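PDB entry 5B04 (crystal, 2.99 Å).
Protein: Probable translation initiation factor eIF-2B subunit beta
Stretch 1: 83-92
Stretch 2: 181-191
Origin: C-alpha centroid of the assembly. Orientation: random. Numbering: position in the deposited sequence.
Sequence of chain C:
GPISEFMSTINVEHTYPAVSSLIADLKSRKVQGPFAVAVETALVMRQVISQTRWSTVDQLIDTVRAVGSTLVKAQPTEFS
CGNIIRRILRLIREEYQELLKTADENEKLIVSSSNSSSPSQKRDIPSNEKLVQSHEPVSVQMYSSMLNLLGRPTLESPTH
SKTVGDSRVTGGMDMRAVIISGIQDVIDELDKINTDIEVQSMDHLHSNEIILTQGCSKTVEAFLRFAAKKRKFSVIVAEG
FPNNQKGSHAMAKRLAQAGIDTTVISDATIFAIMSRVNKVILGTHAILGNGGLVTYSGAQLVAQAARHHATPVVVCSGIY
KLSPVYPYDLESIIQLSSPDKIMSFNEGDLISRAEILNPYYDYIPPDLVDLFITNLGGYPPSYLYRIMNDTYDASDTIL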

# COMPACT_ATOMS: atom_id res chain seq x y z
N ASN C 83 -7.61 23.54 -27.11
CA ASN C 83 -6.55 22.64 -27.54
C ASN C 83 -6.57 22.42 -29.05
O ASN C 83 -5.54 22.44 -29.71
N ILE C 84 -7.77 22.21 -29.59
CA ILE C 84 -7.95 22.04 -31.03
C ILE C 84 -7.51 23.30 -31.76
O ILE C 84 -6.86 23.23 -32.81
N ILE C 85 -7.85 24.46 -31.20
CA ILE C 85 -7.44 25.74 -31.77
C ILE C 85 -5.92 25.84 -31.85
O ILE C 85 -5.37 26.23 -32.87
N ARG C 86 -5.26 25.48 -30.75
CA ARG C 86 -3.80 25.55 -30.67
C ARG C 86 -3.13 24.60 -31.66
O ARG C 86 -2.06 24.90 -32.19
N ARG C 87 -3.76 23.46 -31.91
CA ARG C 87 -3.23 22.49 -32.86
C ARG C 87 -3.26 23.05 -34.27
O ARG C 87 -2.27 22.98 -35.00
N ILE C 88 -4.40 23.62 -34.65
CA ILE C 88 -4.58 24.18 -35.98
C ILE C 88 -3.66 25.37 -36.21
O ILE C 88 -3.15 25.58 -37.32
N LEU C 89 -3.43 26.16 -35.16
CA LEU C 89 -2.53 27.30 -35.25
C LEU C 89 -1.09 26.86 -35.54
O LEU C 89 -0.39 27.48 -36.33
N ARG C 90 -0.66 25.79 -34.88
CA ARG C 90 0.68 25.26 -35.11
C ARG C 90 0.73 24.54 -36.46
O ARG C 90 1.77 24.49 -37.12
N LEU C 91 -0.41 23.98 -36.86
CA LEU C 91 -0.55 23.36 -38.16
C LEU C 91 -0.26 24.38 -39.25
O LEU C 91 0.49 24.11 -40.19
N ILE C 92 -0.84 25.55 -39.14
CA ILE C 92 -0.54 26.57 -40.11
C ILE C 92 0.90 27.07 -40.07
O ILE C 92 1.55 27.09 -41.09
N SER C 181 -6.75 19.68 -44.84
CA SER C 181 -6.23 18.32 -44.77
C SER C 181 -5.85 17.96 -43.34
O SER C 181 -6.38 17.01 -42.77
N GLY C 182 -4.94 18.74 -42.76
CA GLY C 182 -4.48 18.51 -41.40
C GLY C 182 -5.59 18.57 -40.37
O GLY C 182 -5.56 17.85 -39.37
N ILE C 183 -6.57 19.44 -40.60
CA ILE C 183 -7.73 19.54 -39.72
C ILE C 183 -8.56 18.27 -39.78
O ILE C 183 -8.94 17.71 -38.75
N GLN C 184 -8.84 17.80 -41.00
CA GLN C 184 -9.57 16.56 -41.20
C GLN C 184 -8.81 15.39 -40.58
O GLN C 184 -9.41 14.46 -40.04
N ASP C 185 -7.49 15.45 -40.67
CA ASP C 185 -6.64 14.46 -40.02
C ASP C 185 -6.93 14.45 -38.53
O ASP C 185 -7.34 13.43 -38.00
N VAL C 186 -6.74 15.59 -37.87
CA VAL C 186 -7.00 15.73 -36.44
C VAL C 186 -8.35 15.14 -36.02
O VAL C 186 -8.43 14.40 -35.03
N ILE C 187 -9.40 15.45 -36.78
CA ILE C 187 -10.72 14.89 -36.53
C ILE C 187 -10.68 13.36 -36.59
O ILE C 187 -11.33 12.69 -35.79
N ASP C 188 -9.91 12.83 -37.53
CA ASP C 188 -9.72 11.39 -37.63
C ASP C 188 -8.94 10.86 -36.42
O ASP C 188 -9.36 9.89 -35.80
N GLU C 189 -7.83 11.52 -36.09
CA GLU C 189 -6.98 11.07 -34.98
C GLU C 189 -7.75 11.06 -33.66
O GLU C 189 -7.39 10.35 -32.73
N LEU C 190 -8.81 11.86 -33.59
CA LEU C 190 -9.69 11.86 -32.43
C LEU C 190 -10.55 10.60 -32.40
O LEU C 190 -10.94 10.13 -31.34
N ASP C 191 -10.84 10.06 -33.58
CA ASP C 191 -11.69 8.87 -33.69
C ASP C 191 -10.93 7.58 -33.40
O ASP C 191 -11.53 6.50 -33.37

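How do the two helices come together? They run roughly antiparallel, with 143° between their N-to-C directions and a closest axial approach of 10.3 Å. The stretch from Ile84 to Leu91 therefore meets the other helix in reverse order: Ile84 lies nearest Val186, Ile88 nearest Ile183, and Leu91 nearest Gly182.

What fills the space between them? Mostly aliphatic side chains do. Ile84 (m, m) starts sideways, but its end comes nearer, and its CD1 lies 4.1 Å from Val186 CG1 and 4.3 Å from Leu190 CD1. Val186 (t) and Leu190 (m, t) both point toward the first helix, so the Ile84 tip rests against residues one helical turn apart. Ile88 and Ile183, both m, t, also leave their backbones sideways; their extended ends meet, CD1 to CD1, at 3.9 Å.

Why does Leu91 come so close to the opposing backbone? Gly182 leaves room for it. Leu91 (t, t) points toward the second helix, and its CD1 sits 3.5 Å from Gly182 C and 3.7 Å from Ile183 N. A CB at Gly182 would lie only 2.5 Å from Leu91 CD1, a clash, so the bare glycine backbone is what admits the leucine here. Leu91 CD1 also lies 4.4 Å from Ile183 CG1.

Is there a polar link across the contact? No hydrogen bond crosses it. Arg87 (m, t, p) points toward the second helix and lays one face of its guanidinium over Val186, with CZ 3.8 Å from CG2, a largely nonpolar use of a charged group. Glu189 also points inward, but Arg87 NH2 and Glu189 OE2 stand 4.1 Å apart, beyond a salt bridge; their opposite charges are merely near each other.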

# COMPACT_ATOMS: atom_id res chain seq x y z
CB ASN C 83 -6.64 21.30 -26.82
CG ASN C 83 -6.34 21.41 -25.34
OD1 ASN C 83 -5.74 22.39 -24.89
ND2 ASN C 83 -6.74 20.41 -24.57
CB ILE C 84 -9.41 21.71 -31.38
CG1 ILE C 84 -9.82 20.37 -30.77
CG2 ILE C 84 -9.62 21.69 -32.89
CD1 ILE C 84 -8.91 19.22 -31.17
CB ILE C 85 -7.98 26.93 -30.94
CG1 ILE C 85 -9.51 26.85 -30.82
CG2 ILE C 85 -7.56 28.25 -31.56
CD1 ILE C 85 -10.23 26.98 -32.14
CB ARG C 86 -3.33 25.25 -29.25
CG ARG C 86 -3.76 26.27 -28.22
CD ARG C 86 -3.27 25.89 -26.83
NE ARG C 86 -3.71 26.83 -25.81
CZ ARG C 86 -4.80 26.66 -25.06
NH1 ARG C 86 -5.55 25.58 -25.21
NH2 ARG C 86 -5.13 27.58 -24.16
CB ARG C 87 -4.02 21.18 -32.81
CG ARG C 87 -3.84 20.38 -31.53
CD ARG C 87 -4.08 18.91 -31.78
NE ARG C 87 -3.10 18.36 -32.72
CZ ARG C 87 -3.11 17.11 -33.17
NH1 ARG C 87 -4.05 16.27 -32.77
NH2 ARG C 87 -2.18 16.71 -34.02
CB ILE C 88 -6.05 24.60 -36.21
CG1 ILE C 88 -6.97 23.40 -35.99
CG2 ILE C 88 -6.24 25.17 -37.60
CD1 ILE C 88 -8.44 23.73 -36.09
CB LEU C 89 -2.58 28.14 -33.97
CG LEU C 89 -3.82 29.01 -33.78
CD1 LEU C 89 -3.73 29.78 -32.48
CD2 LEU C 89 -4.00 29.96 -34.96
CB ARG C 90 1.10 24.31 -33.98
CG ARG C 90 2.47 23.68 -34.19
CD ARG C 90 3.01 23.06 -32.91
NE ARG C 90 4.27 22.35 -33.15
CZ ARG C 90 5.25 22.24 -32.26
NH1 ARG C 90 5.13 22.80 -31.07
NH2 ARG C 90 6.35 21.58 -32.57
CB LEU C 91 -1.96 22.78 -38.33
CG LEU C 91 -2.27 21.71 -39.38
CD1 LEU C 91 -3.64 21.13 -39.10
CD2 LEU C 91 -2.21 22.24 -40.80
CB ILE C 92 -1.45 27.76 -39.86
CG1 ILE C 92 -2.90 27.31 -39.97
CG2 ILE C 92 -1.18 28.85 -40.86
CD1 ILE C 92 -3.86 28.29 -39.35
CB SER C 181 -5.02 18.15 -45.69
OG SER C 181 -4.39 16.90 -45.48
CB ILE C 183 -8.61 20.76 -40.08
CG1 ILE C 183 -7.93 22.05 -39.62
CG2 ILE C 183 -9.98 20.64 -39.43
CD1 ILE C 183 -8.74 23.30 -39.92
CB GLN C 184 -9.82 16.30 -42.68
CG GLN C 184 -10.55 14.99 -42.96
CD GLN C 184 -11.95 14.97 -42.39
OE1 GLN C 184 -12.70 15.94 -42.53
NE2 GLN C 184 -12.30 13.88 -41.72
CB ASP C 185 -5.16 14.75 -40.30
CG ASP C 185 -4.80 14.62 -41.77
OD1 ASP C 185 -5.71 14.32 -42.57
OD2 ASP C 185 -3.62 14.81 -42.11
CB VAL C 186 -6.95 17.21 -36.00
CG1 VAL C 186 -7.51 17.38 -34.59
CG2 VAL C 186 -5.52 17.73 -36.07
CB ILE C 187 -11.76 15.42 -37.54
CG1 ILE C 187 -11.79 16.95 -37.53
CG2 ILE C 187 -13.14 14.86 -37.23
CD1 ILE C 187 -12.68 17.55 -38.58
CB ASP C 188 -8.99 11.02 -38.92
CG ASP C 188 -9.82 11.27 -40.16
OD1 ASP C 188 -11.07 11.24 -40.06
OD2 ASP C 188 -9.23 11.52 -41.23
CB GLU C 189 -5.73 11.94 -34.85
CG GLU C 189 -5.25 12.53 -36.16
CD GLU C 189 -3.76 12.81 -36.20
OE1 GLU C 189 -2.98 11.97 -35.70
OE2 GLU C 189 -3.38 13.88 -36.72
CB LEU C 190 -10.58 13.10 -32.42
CG LEU C 190 -9.94 14.42 -32.01
CD1 LEU C 190 -10.93 15.57 -32.18
CD2 LEU C 190 -9.44 14.36 -30.57
CB ASP C 191 -12.33 8.81 -35.08
CG ASP C 191 -13.69 9.47 -35.13
OD1 ASP C 191 -14.48 9.29 -34.17
OD2 ASP C 191 -13.98 10.17 -36.12